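CCMAN5 (Cellulosimicrobium cellulans, PDB 2XSG) acts as a family GH92 alpha-mannosidase with a bound calcium ion, and probably uncaps mannose-6-phosphate on yeast-type glycans. Local coordinates at residues A[414-419]-A[682-687]; A[427-431]-A[471-477]; A[365-369]-A[699-703]; A[492-496]-A[552-557]. All coordinates share one frame; numbering follows the deposited sequence.

In the fold
Coming from the N terminus, the chain first opens interaction 3 at 365-369, where helices 353-366 and 368-387 meet; it closes only at 699-703, at the end of strand 696-700. Inside that long loop lies interaction 1, which joins the end of helix 409-418 to the turn leading into strand 686-689. Two smaller loops nest within interaction 1, one after the other: interaction 2, between helices 427-438 and 455-474, and interaction 4, between helices 478-495 and 550-556. None of the four cross. Interaction 1 touches interaction 2 through Ile417 and interaction 3 through Phe687, whereas interaction 4 stays apart, its nearest atoms about 12 Å from those of interaction 1.

Interaction 1: residues A[414-419]-A[682-687]; sequences ADAIAK and AGSSQF
Lys419 reaches back from the end of its helix to the backbone of 682-687. Its chain runs extended until the last torsion (chi4 72°), where it bends and delivers NZ to Ser684 O at 2.9 Å, nearly along the C=O axis. The ammonium also forms a salt bridge with Asp415, NZ to OD2 2.8 Å, and donates a hydrogen bond to a water, which donates in turn to Gln686 O. That water sits over one face of the Phe687 ring, toward the rim, while Lys419 CE comes within 3.4 Å of Phe687 CZ as the two side chains cross at about a right angle.

Gly683 carries the second grip. Its N-H points almost straight (169°) at Asp415 OD1, 2.9 Å from N, on the lone pair facing away from the other oxygen. The carboxylate is also held by Tyr371 and Ser361, so the buried lysine charge probably meets a well-fixed counterion. With phi at 85°, a CB on Gly683 would jam against the preceding carbonyl oxygen.

Ala418 sets its methyl against the turn, CB lying 3.6 Å from Ser684 CA.

The contact joins the end of helix 409-418 to the turn before strand 686-689, with helices 353-366 and 368-387 against Lys419 and helix 455-474 against Ala414, consistent with the helical barrel expected of the GH92 catalytic domain.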
loop_
_atom_site.group_PDB
_atom_site.type_symbol
_atom_site.label_atom_id
_atom_site.label_comp_id
_atom_site.label_asym_id
_atom_site.label_seq_id
_atom_site.Cartn_x
_atom_site.Cartn_y
_atom_site.Cartn_z
ATOM N N ALA A 414 -18.245 -4.251 0.420
ATOM C CA ALA A 414 -18.935 -5.321 1.151
ATOM C C ALA A 414 -18.347 -5.529 2.542
ATOM O O ALA A 414 -19.056 -5.925 3.458
ATOM C CB ALA A 414 -18.873 -6.611 0.355
ATOM N N ASP A 415 -17.044 -5.269 2.680
ATOM C CA ASP A 415 -16.333 -5.378 3.953
ATOM C C ASP A 415 -16.932 -4.433 4.993
ATOM O O ASP A 415 -17.180 -4.839 6.129
ATOM C CB ASP A 415 -14.832 -5.083 3.764
ATOM C CG ASP A 415 -13.995 -5.486 4.966
ATOM O OD1 ASP A 415 -13.576 -6.661 5.032
ATOM O OD2 ASP A 415 -13.752 -4.630 5.842
ATOM N N ALA A 416 -17.165 -3.183 4.599
ATOM C CA ALA A 416 -17.816 -2.193 5.482
ATOM C C ALA A 416 -19.270 -2.557 5.769
ATOM O O ALA A 416 -19.731 -2.469 6.910
ATOM C CB ALA A 416 -17.713 -0.804 4.891
ATOM N N ILE A 417 -19.999 -2.993 4.749
ATOM C CA ILE A 417 -21.378 -3.410 4.977
ATOM C C ILE A 417 -21.445 -4.604 5.936
ATOM O O ILE A 417 -22.197 -4.578 6.894
ATOM C CB ILE A 417 -22.144 -3.702 3.658
ATOM C CG1 ILE A 417 -22.199 -2.442 2.775
ATOM C CG2 ILE A 417 -23.553 -4.228 3.980
ATOM C CD1 ILE A 417 -22.645 -2.687 1.309
ATOM N N ALA A 418 -20.645 -5.644 5.700
ATOM C CA ALA A 418 -20.679 -6.817 6.588
ATOM C C ALA A 418 -20.319 -6.413 8.017
ATOM O O ALA A 418 -20.843 -6.987 8.982
ATOM C CB ALA A 418 -19.757 -7.915 6.081
ATOM N N LYS A 419 -19.441 -5.417 8.142
ATOM C CA LYS A 419 -19.009 -4.892 9.446
ATOM C C LYS A 419 -20.000 -3.909 10.092
ATOM O O LYS A 419 -19.699 -3.337 11.138
ATOM C CB LYS A 419 -17.607 -4.253 9.356
ATOM C CG LYS A 419 -16.453 -5.250 9.418
ATOM C CD LYS A 419 -15.103 -4.592 9.142
ATOM C CE LYS A 419 -13.980 -5.615 9.121
ATOM N NZ LYS A 419 -13.984 -6.499 7.914
ATOM N N ALA A 682 -12.082 -11.052 3.630
ATOM C CA ALA A 682 -12.411 -9.664 3.385
ATOM C C ALA A 682 -13.830 -9.686 2.838
ATOM O O ALA A 682 -14.215 -10.624 2.131
ATOM C CB ALA A 682 -11.460 -9.065 2.371
ATOM N N GLY A 683 -14.615 -8.678 3.184
ATOM C CA GLY A 683 -16.016 -8.667 2.800
ATOM C C GLY A 683 -16.885 -9.428 3.785
ATOM O O GLY A 683 -18.039 -9.738 3.492
ATOM N N SER A 684 -16.328 -9.747 4.944
ATOM C CA SER A 684 -17.107 -10.302 6.058
ATOM C C SER A 684 -16.763 -9.473 7.296
ATOM O O SER A 684 -15.993 -8.515 7.203
ATOM C CB SER A 684 -16.771 -11.777 6.292
ATOM O OG SER A 684 -15.571 -11.915 7.017
ATOM N N SER A 685 -17.320 -9.835 8.443
ATOM C CA SER A 685 -17.017 -9.115 9.672
ATOM C C SER A 685 -16.042 -9.895 10.551
ATOM O O SER A 685 -15.810 -9.526 11.701
ATOM C CB SER A 685 -18.304 -8.797 10.430
ATOM O OG SER A 685 -19.013 -9.982 10.732
ATOM N N GLN A 686 -15.459 -10.959 10.002
ATOM C CA GLN A 686 -14.615 -11.867 10.818
ATOM C C GLN A 686 -13.093 -11.715 10.668
ATOM O O GLN A 686 -12.590 -11.304 9.604
ATOM C CB GLN A 686 -15.027 -13.317 10.584
ATOM C CG GLN A 686 -16.387 -13.640 11.217
ATOM C CD GLN A 686 -16.722 -15.116 11.164
ATOM O OE1 GLN A 686 -17.824 -15.514 11.549
ATOM N NE2 GLN A 686 -15.782 -15.937 10.709
ATOM N N PHE A 687 -12.378 -12.056 11.745
ATOM C CA PHE A 687 -10.917 -12.092 11.751
ATOM C C PHE A 687 -10.474 -13.404 12.339
ATOM O O PHE A 687 -11.090 -13.877 13.290
ATOM C CB PHE A 687 -10.338 -10.916 12.528
ATOM C CG PHE A 687 -10.692 -9.599 11.929
ATOM C CD1 PHE A 687 -9.925 -9.070 10.904
ATOM C CD2 PHE A 687 -11.824 -8.909 12.348
ATOM C CE1 PHE A 687 -10.263 -7.875 10.314
ATOM C CE2 PHE A 687 -12.180 -7.687 11.757
ATOM C CZ PHE A 687 -11.386 -7.172 10.748
HETATM O O HOH W 1 -12.547 -9.157 7.755
#

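Interaction 2: residues A[427-431]-A[471-477]; sequences LDEAY and IADELGL
Leu427 begins the contact by sending its branched end toward the facing helix. Its CG stands anti to the backbone N (chi1 -180°), which carries CD1 to within 3.7 Å of Ile471 CG2; CD2 meets the CG of Glu474 at 4.1 Å, and Leu475 CD2 lies against Leu427 CG. One residue on, Asp428 adds little more than its backbone and CB, with Leu475 CD2 resting 3.7 Å from Asp428 N.

Tyr431, a turn later, buries the most surface of the segment. Leu475 CD1 packs at the base of the side chain, 3.6 Å from Tyr431 CB, and Ile471 CG2 approaches CD1 of the ring. Leu477 comes from the opposite direction and brings its CD1 to 3.7 Å from Tyr431 CE2. At the far end the hydroxyl lies 3.6 Å from Ala472 CB, and its polar need is met by Glu480. Helix 455-474 ends in a Schellman motif, in which Gly476 takes positive phi and turns the chain so that Leu477 follows Leu475 onto Tyr431.

This apolar seam joins helix 427-438 to the end of helix 455-474; helix 409-418 packs on Leu427 and Ile471, helix 368-387 on Leu427, and helix 478-495 on Tyr431 and Ala472.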
loop_
_atom_site.group_PDB
_atom_site.type_symbol
_atom_site.label_atom_id
_atom_site.label_comp_id
_atom_site.label_asym_id
_atom_site.label_seq_id
_atom_site.Cartn_x
_atom_site.Cartn_y
_atom_site.Cartn_z
ATOM N N LEU A 427 -24.553 4.976 -2.693
ATOM C CA LEU A 427 -24.285 3.552 -2.946
ATOM C C LEU A 427 -25.152 3.041 -4.098
ATOM O O LEU A 427 -24.676 2.283 -4.940
ATOM C CB LEU A 427 -24.479 2.713 -1.684
ATOM C CG LEU A 427 -24.237 1.200 -1.742
ATOM C CD1 LEU A 427 -22.772 0.881 -2.035
ATOM C CD2 LEU A 427 -24.702 0.538 -0.428
ATOM N N ASP A 428 -26.410 3.482 -4.162
ATOM C CA ASP A 428 -27.284 3.089 -5.278
ATOM C C ASP A 428 -26.681 3.454 -6.647
ATOM O O ASP A 428 -26.815 2.692 -7.590
ATOM C CB ASP A 428 -28.724 3.633 -5.119
ATOM C CG ASP A 428 -28.792 5.164 -5.028
ATOM O OD1 ASP A 428 -27.746 5.850 -4.972
ATOM O OD2 ASP A 428 -29.920 5.693 -4.988
ATOM N N GLU A 429 -26.009 4.604 -6.728
ATOM C CA GLU A 429 -25.312 5.033 -7.957
ATOM C C GLU A 429 -24.028 4.249 -8.220
ATOM O O GLU A 429 -23.709 3.947 -9.376
ATOM C CB GLU A 429 -24.912 6.505 -7.888
ATOM C CG GLU A 429 -25.992 7.502 -8.106
ATOM C CD GLU A 429 -25.437 8.902 -8.044
ATOM O OE1 GLU A 429 -24.682 9.294 -8.975
ATOM O OE2 GLU A 429 -25.742 9.598 -7.047
ATOM N N ALA A 430 -23.267 3.974 -7.161
ATOM C CA ALA A 430 -22.044 3.200 -7.280
ATOM C C ALA A 430 -22.316 1.800 -7.846
ATOM O O ALA A 430 -21.565 1.301 -8.675
ATOM C CB ALA A 430 -21.334 3.106 -5.907
ATOM N N TYR A 431 -23.414 1.183 -7.407
ATOM C CA TYR A 431 -23.717 -0.225 -7.742
ATOM C C TYR A 431 -23.618 -0.632 -9.235
ATOM O O TYR A 431 -22.901 -1.567 -9.553
ATOM C CB TYR A 431 -25.046 -0.663 -7.102
ATOM C CG TYR A 431 -25.367 -2.122 -7.295
ATOM C CD1 TYR A 431 -24.758 -3.090 -6.514
ATOM C CD2 TYR A 431 -26.291 -2.530 -8.262
ATOM C CE1 TYR A 431 -25.033 -4.434 -6.688
ATOM C CE2 TYR A 431 -26.583 -3.874 -8.446
ATOM C CZ TYR A 431 -25.941 -4.820 -7.649
ATOM O OH TYR A 431 -26.218 -6.149 -7.808
ATOM N N ILE A 471 -23.494 -6.014 -1.227
ATOM C CA ILE A 471 -23.997 -4.693 -1.633
ATOM C C ILE A 471 -25.430 -4.764 -2.182
ATOM O O ILE A 471 -26.259 -3.872 -1.917
ATOM C CB ILE A 471 -23.068 -4.017 -2.675
ATOM C CG1 ILE A 471 -21.612 -3.986 -2.174
ATOM C CG2 ILE A 471 -23.569 -2.608 -3.019
ATOM C CD1 ILE A 471 -20.546 -3.658 -3.275
ATOM N N ALA A 472 -25.729 -5.810 -2.941
ATOM C CA ALA A 472 -27.090 -5.953 -3.497
ATOM C C ALA A 472 -28.161 -6.057 -2.393
ATOM O O ALA A 472 -29.197 -5.378 -2.458
ATOM C CB ALA A 472 -27.165 -7.149 -4.474
ATOM N N ASP A 473 -27.898 -6.890 -1.381
ATOM C CA ASP A 473 -28.816 -7.092 -0.243
ATOM C C ASP A 473 -28.982 -5.795 0.559
ATOM O O ASP A 473 -30.055 -5.506 1.080
ATOM C CB ASP A 473 -28.300 -8.207 0.685
ATOM C CG ASP A 473 -28.802 -9.596 0.289
ATOM O OD1 ASP A 473 -29.921 -9.710 -0.256
ATOM O OD2 ASP A 473 -28.076 -10.588 0.535
ATOM N N GLU A 474 -27.902 -5.024 0.671
ATOM C CA GLU A 474 -27.963 -3.751 1.367
ATOM C C GLU A 474 -28.842 -2.740 0.632
ATOM O O GLU A 474 -29.446 -1.864 1.261
ATOM C CB GLU A 474 -26.563 -3.178 1.562
ATOM C CG GLU A 474 -26.524 -1.905 2.379
ATOM C CD GLU A 474 -26.816 -2.115 3.864
ATOM O OE1 GLU A 474 -27.046 -3.264 4.318
ATOM O OE2 GLU A 474 -26.797 -1.103 4.586
ATOM N N LEU A 475 -28.900 -2.854 -0.691
ATOM C CA LEU A 475 -29.717 -1.940 -1.504
ATOM C C LEU A 475 -31.135 -2.466 -1.674
ATOM O O LEU A 475 -31.949 -1.856 -2.366
ATOM C CB LEU A 475 -29.076 -1.704 -2.879
ATOM C CG LEU A 475 -27.791 -0.875 -2.865
ATOM C CD1 LEU A 475 -26.958 -1.078 -4.138
ATOM C CD2 LEU A 475 -28.127 0.594 -2.650
ATOM N N GLY A 476 -31.423 -3.592 -1.029
ATOM C CA GLY A 476 -32.718 -4.254 -1.154
ATOM C C GLY A 476 -32.948 -4.972 -2.470
ATOM O O GLY A 476 -34.088 -5.221 -2.845
ATOM N N LEU A 477 -31.872 -5.311 -3.181
ATOM C CA LEU A 477 -31.982 -6.052 -4.442
ATOM C C LEU A 477 -31.823 -7.549 -4.159
ATOM O O LEU A 477 -30.836 -8.188 -4.573
ATOM C CB LEU A 477 -30.968 -5.537 -5.481
ATOM C CG LEU A 477 -30.933 -4.023 -5.758
ATOM C CD1 LEU A 477 -29.717 -3.623 -6.584
ATOM C CD2 LEU A 477 -32.217 -3.527 -6.440
#

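Interaction 3: residues A[365-369]-A[699-703]; sequences YIDPA and ITYDD
Tyr701 turns the edge of its ring to the backbone of Tyr365: the hydroxyl donates to Tyr365 O, 2.9 Å from OH, in the plane of that carbonyl with a C=O...OH angle of 148°. The acceptor lies close to the ring plane too, so ring and carbonyl meet edge on. Pro368 crosses the same ring at about a right angle, its CD 3.8 Å from Tyr701 CD1. Replacing Tyr701, a phenylalanine would probably still pack against Pro368 but leave Tyr365 O without its hydroxyl donor.

Ile699 comes in beside this pair. Its CD1 approaches Tyr365 CD1 at 3.7 Å, the two side chains again at about a right angle, while CG2 lies 3.6 Å from Tyr365 O. Tyr365 CG sits between the backbone N and carbonyl carbon (chi1 75°), which swings the ring past Ile699; its hydroxyl bonds to Leu677 O, and its ring meets Phe687 edge-to-face.

Here one helix gives way directly to the next. Helix 353-366 stops, Asp367 takes the N-cap position of helix 368-387, and the junction faces strand 696-700 of a mixed sheet, so that the helical part of the catalytic region is fastened to a separate beta layer.

Two waters also link the segments. One donates to Ile366 O and to Thr700 O, 2.8 Å from the latter. A second links Asp367 OD1, Ala369 N and Asp702 OD2, mediating between two carboxylates whose oxygens are 4.7 Å apart, Asp367 OD1 to Asp702 OD2; Arg292 forms a salt bridge with Asp702.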
loop_
_atom_site.group_PDB
_atom_site.type_symbol
_atom_site.label_atom_id
_atom_site.label_comp_id
_atom_site.label_asym_id
_atom_site.label_seq_id
_atom_site.Cartn_x
_atom_site.Cartn_y
_atom_site.Cartn_z
ATOM N N TYR A 365 -10.157 -2.091 11.936
ATOM C CA TYR A 365 -10.048 -2.264 13.393
ATOM C C TYR A 365 -8.973 -1.406 14.077
ATOM O O TYR A 365 -8.901 -1.353 15.312
ATOM C CB TYR A 365 -10.052 -3.747 13.820
ATOM C CG TYR A 365 -8.792 -4.568 13.598
ATOM C CD1 TYR A 365 -7.606 -4.256 14.248
ATOM C CD2 TYR A 365 -8.822 -5.720 12.797
ATOM C CE1 TYR A 365 -6.463 -5.039 14.074
ATOM C CE2 TYR A 365 -7.701 -6.516 12.628
ATOM C CZ TYR A 365 -6.512 -6.160 13.271
ATOM O OH TYR A 365 -5.381 -6.935 13.112
ATOM N N ILE A 366 -8.170 -0.699 13.278
ATOM C CA ILE A 366 -7.152 0.191 13.833
ATOM C C ILE A 366 -7.617 1.658 13.854
ATOM O O ILE A 366 -7.409 2.355 14.851
ATOM C CB ILE A 366 -5.777 -0.013 13.157
ATOM C CG1 ILE A 366 -5.191 -1.355 13.636
ATOM C CG2 ILE A 366 -4.798 1.125 13.523
ATOM C CD1 ILE A 366 -4.029 -1.850 12.845
ATOM N N ASP A 367 -8.269 2.094 12.771
ATOM C CA ASP A 367 -8.797 3.450 12.650
ATOM C C ASP A 367 -10.151 3.416 11.936
ATOM O O ASP A 367 -10.232 3.675 10.727
ATOM C CB ASP A 367 -7.800 4.342 11.904
ATOM C CG ASP A 367 -8.151 5.822 11.986
ATOM O OD1 ASP A 367 -9.298 6.181 12.343
ATOM O OD2 ASP A 367 -7.258 6.635 11.688
ATOM N N PRO A 368 -11.222 3.066 12.680
ATOM C CA PRO A 368 -12.541 2.874 12.043
ATOM C C PRO A 368 -13.046 4.089 11.241
ATOM O O PRO A 368 -13.600 3.909 10.140
ATOM C CB PRO A 368 -13.461 2.552 13.236
ATOM C CG PRO A 368 -12.546 1.945 14.257
ATOM C CD PRO A 368 -11.253 2.736 14.117
ATOM N N ALA A 369 -12.833 5.304 11.770
ATOM C CA ALA A 369 -13.295 6.549 11.123
ATOM C C ALA A 369 -12.604 6.784 9.787
ATOM O O ALA A 369 -13.236 7.215 8.823
ATOM C CB ALA A 369 -13.055 7.754 12.030
ATOM N N ILE A 699 -5.426 -1.151 21.319
ATOM C CA ILE A 699 -5.934 -0.238 20.306
ATOM C C ILE A 699 -6.955 0.681 20.961
ATOM O O ILE A 699 -7.999 0.216 21.423
ATOM C CB ILE A 699 -6.570 -0.980 19.101
ATOM C CG1 ILE A 699 -5.580 -2.000 18.506
ATOM C CG2 ILE A 699 -7.046 0.048 18.040
ATOM C CD1 ILE A 699 -6.234 -3.014 17.469
ATOM N N THR A 700 -6.630 1.977 21.016
ATOM C CA THR A 700 -7.500 2.999 21.617
ATOM C C THR A 700 -8.310 3.704 20.533
ATOM O O THR A 700 -7.745 4.235 19.579
ATOM C CB THR A 700 -6.674 4.021 22.421
ATOM O OG1 THR A 700 -5.821 3.318 23.347
ATOM C CG2 THR A 700 -7.574 5.000 23.172
ATOM N N TYR A 701 -9.634 3.652 20.667
ATOM C CA TYR A 701 -10.550 4.279 19.716
ATOM C C TYR A 701 -10.849 5.740 20.069
ATOM O O TYR A 701 -10.514 6.201 21.158
ATOM C CB TYR A 701 -11.820 3.424 19.561
ATOM C CG TYR A 701 -11.434 2.043 19.095
ATOM C CD1 TYR A 701 -10.887 1.857 17.830
ATOM C CD2 TYR A 701 -11.527 0.934 19.951
ATOM C CE1 TYR A 701 -10.497 0.605 17.402
ATOM C CE2 TYR A 701 -11.134 -0.330 19.534
ATOM C CZ TYR A 701 -10.621 -0.484 18.254
ATOM O OH TYR A 701 -10.218 -1.707 17.818
ATOM N N ASP A 702 -11.465 6.464 19.140
ATOM C CA ASP A 702 -11.656 7.909 19.285
ATOM C C ASP A 702 -12.416 8.312 20.546
ATOM O O ASP A 702 -12.196 9.398 21.057
ATOM C CB ASP A 702 -12.301 8.508 18.027
ATOM C CG ASP A 702 -11.394 8.377 16.791
ATOM O OD1 ASP A 702 -10.157 8.337 16.972
ATOM O OD2 ASP A 702 -11.908 8.304 15.650
ATOM N N ASP A 703 -13.299 7.451 21.045
ATOM C CA ASP A 703 -14.014 7.754 22.285
ATOM C C ASP A 703 -13.256 7.390 23.571
ATOM O O ASP A 703 -13.751 7.622 24.678
ATOM C CB ASP A 703 -15.410 7.136 22.296
ATOM C CG ASP A 703 -15.397 5.614 22.193
ATOM O OD1 ASP A 703 -14.322 4.974 22.287
ATOM O OD2 ASP A 703 -16.494 5.059 21.992
HETATM O O HOH W 2 -8.223 4.081 16.813
HETATM O O HOH W 3 -10.955 6.085 14.276
#

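Interaction 4: residues A[492-496]-A[552-557]; sequences IEKLT and ALVEAM
Ile492 and Leu553 face each other with CA atoms 5.9 Å apart, Thr496 and Ala556 do much the same a turn later, and the two segments advance in roughly the same direction. The small side chains of Ala552 and Ala556 probably help the segments come this close. Ile492 lays its CG2, anti to the backbone N, into the groove between them: CG2 is 3.5 Å from Ala552 O and 3.7 Å from Ala556 CB. Its other branch, CG1, meets Leu553 CD1 at 3.8 Å, where the two side chains cross at about a right angle.

Thr496 fits against the following turn. Its OG1 gives a hydrogen bond back to Ile492 O, 2.7 Å away, in the carbonyl plane and on a lone pair, which fixes chi1 at -52° and turns the methyl CG2 toward Ala556 O, at 3.3 Å. Ala556 CB meanwhile packs against Thr496 CB and OG1. An alanine here, lacking OG1 and CG2, would probably leave Ile492 O without its hydroxyl donor and open a gap beside Ala556. Across the contact the polar link runs through a water, which donates to Thr496 O and to Ala556 O, 2.8 Å from the latter.

The contact joins helix 478-495, near its end, to helix 550-556; strand 508-512 packs on Leu495 and Met557, and helix 560-570 lies against Val554 and Met557.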
loop_
_atom_site.group_PDB
_atom_site.type_symbol
_atom_site.label_atom_id
_atom_site.label_comp_id
_atom_site.label_asym_id
_atom_site.label_seq_id
_atom_site.Cartn_x
_atom_site.Cartn_y
_atom_site.Cartn_z
ATOM N N ILE A 492 -15.612 -22.633 -7.237
ATOM C CA ILE A 492 -15.300 -23.751 -6.329
ATOM C C ILE A 492 -15.867 -25.088 -6.835
ATOM O O ILE A 492 -15.155 -26.084 -6.905
ATOM C CB ILE A 492 -15.756 -23.479 -4.874
ATOM C CG1 ILE A 492 -14.861 -22.419 -4.212
ATOM C CG2 ILE A 492 -15.700 -24.756 -4.032
ATOM C CD1 ILE A 492 -15.521 -21.732 -3.030
ATOM N N GLU A 493 -17.141 -25.105 -7.190
ATOM C CA GLU A 493 -17.791 -26.353 -7.584
ATOM C C GLU A 493 -17.251 -26.893 -8.901
ATOM O O GLU A 493 -16.998 -28.088 -9.021
ATOM C CB GLU A 493 -19.300 -26.142 -7.688
ATOM C CG GLU A 493 -20.115 -27.385 -8.003
ATOM C CD GLU A 493 -21.382 -27.034 -8.764
ATOM O OE1 GLU A 493 -21.829 -25.864 -8.671
ATOM O OE2 GLU A 493 -21.920 -27.924 -9.465
ATOM N N LYS A 494 -17.046 -26.002 -9.869
ATOM C CA LYS A 494 -16.757 -26.398 -11.244
ATOM C C LYS A 494 -15.267 -26.510 -11.596
ATOM O O LYS A 494 -14.922 -27.176 -12.574
ATOM C CB LYS A 494 -17.445 -25.440 -12.240
ATOM C CG LYS A 494 -18.966 -25.330 -12.099
ATOM C CD LYS A 494 -19.669 -26.361 -12.983
ATOM C CE LYS A 494 -21.153 -26.041 -13.146
ATOM N NZ LYS A 494 -21.981 -26.543 -12.013
ATOM N N LEU A 495 -14.394 -25.846 -10.831
ATOM C CA LEU A 495 -12.957 -25.889 -11.144
ATOM C C LEU A 495 -12.076 -26.665 -10.162
ATOM O O LEU A 495 -10.872 -26.767 -10.377
ATOM C CB LEU A 495 -12.391 -24.475 -11.388
ATOM C CG LEU A 495 -13.008 -23.687 -12.543
ATOM C CD1 LEU A 495 -12.332 -22.332 -12.669
ATOM C CD2 LEU A 495 -12.892 -24.461 -13.840
ATOM N N THR A 496 -12.650 -27.203 -9.088
ATOM C CA THR A 496 -11.850 -28.000 -8.148
ATOM C C THR A 496 -11.841 -29.431 -8.664
ATOM O O THR A 496 -12.808 -30.163 -8.498
ATOM C CB THR A 496 -12.400 -27.965 -6.700
ATOM O OG1 THR A 496 -12.587 -26.614 -6.267
ATOM C CG2 THR A 496 -11.454 -28.681 -5.736
ATOM N N ALA A 552 -17.396 -24.808 1.399
ATOM C CA ALA A 552 -17.630 -25.389 0.086
ATOM C C ALA A 552 -16.298 -25.826 -0.530
ATOM O O ALA A 552 -16.232 -26.837 -1.212
ATOM C CB ALA A 552 -18.355 -24.400 -0.833
ATOM N N LEU A 553 -15.233 -25.063 -0.278
ATOM C CA LEU A 553 -13.929 -25.434 -0.806
ATOM C C LEU A 553 -13.457 -26.747 -0.186
ATOM O O LEU A 553 -13.004 -27.631 -0.912
ATOM C CB LEU A 553 -12.899 -24.325 -0.612
ATOM C CG LEU A 553 -11.582 -24.483 -1.370
ATOM C CD1 LEU A 553 -11.847 -24.360 -2.859
ATOM C CD2 LEU A 553 -10.614 -23.401 -0.956
ATOM N N VAL A 554 -13.598 -26.888 1.133
ATOM C CA VAL A 554 -13.233 -28.152 1.820
ATOM C C VAL A 554 -13.976 -29.353 1.202
ATOM O O VAL A 554 -13.357 -30.352 0.875
ATOM C CB VAL A 554 -13.398 -28.063 3.391
ATOM C CG1 VAL A 554 -13.262 -29.425 4.074
ATOM C CG2 VAL A 554 -12.366 -27.105 3.995
ATOM N N GLU A 555 -15.287 -29.229 1.024
ATOM C CA GLU A 555 -16.101 -30.256 0.338
ATOM C C GLU A 555 -15.653 -30.547 -1.098
ATOM O O GLU A 555 -15.505 -31.706 -1.477
ATOM C CB GLU A 555 -17.600 -29.904 0.376
ATOM C CG GLU A 555 -18.451 -30.693 -0.648
ATOM C CD GLU A 555 -19.936 -30.883 -0.247
ATOM O OE1 GLU A 555 -20.291 -30.611 0.921
ATOM O OE2 GLU A 555 -20.746 -31.324 -1.108
ATOM N N ALA A 556 -15.421 -29.506 -1.891
ATOM C CA ALA A 556 -15.002 -29.706 -3.274
ATOM C C ALA A 556 -13.632 -30.379 -3.364
ATOM O O ALA A 556 -13.341 -31.058 -4.346
ATOM C CB ALA A 556 -15.007 -28.376 -4.041
ATOM N N MET A 557 -12.806 -30.176 -2.331
ATOM C CA MET A 557 -11.478 -30.769 -2.216
ATOM C C MET A 557 -11.531 -32.264 -1.907
ATOM O O MET A 557 -10.528 -32.975 -2.065
ATOM C CB MET A 557 -10.678 -30.076 -1.101
ATOM C CG MET A 557 -10.149 -28.681 -1.437
ATOM S SD MET A 557 -9.059 -28.048 -0.137
ATOM C CE MET A 557 -7.528 -28.940 -0.462
HETATM O O HOH W 4 -14.642 -31.222 -6.770
#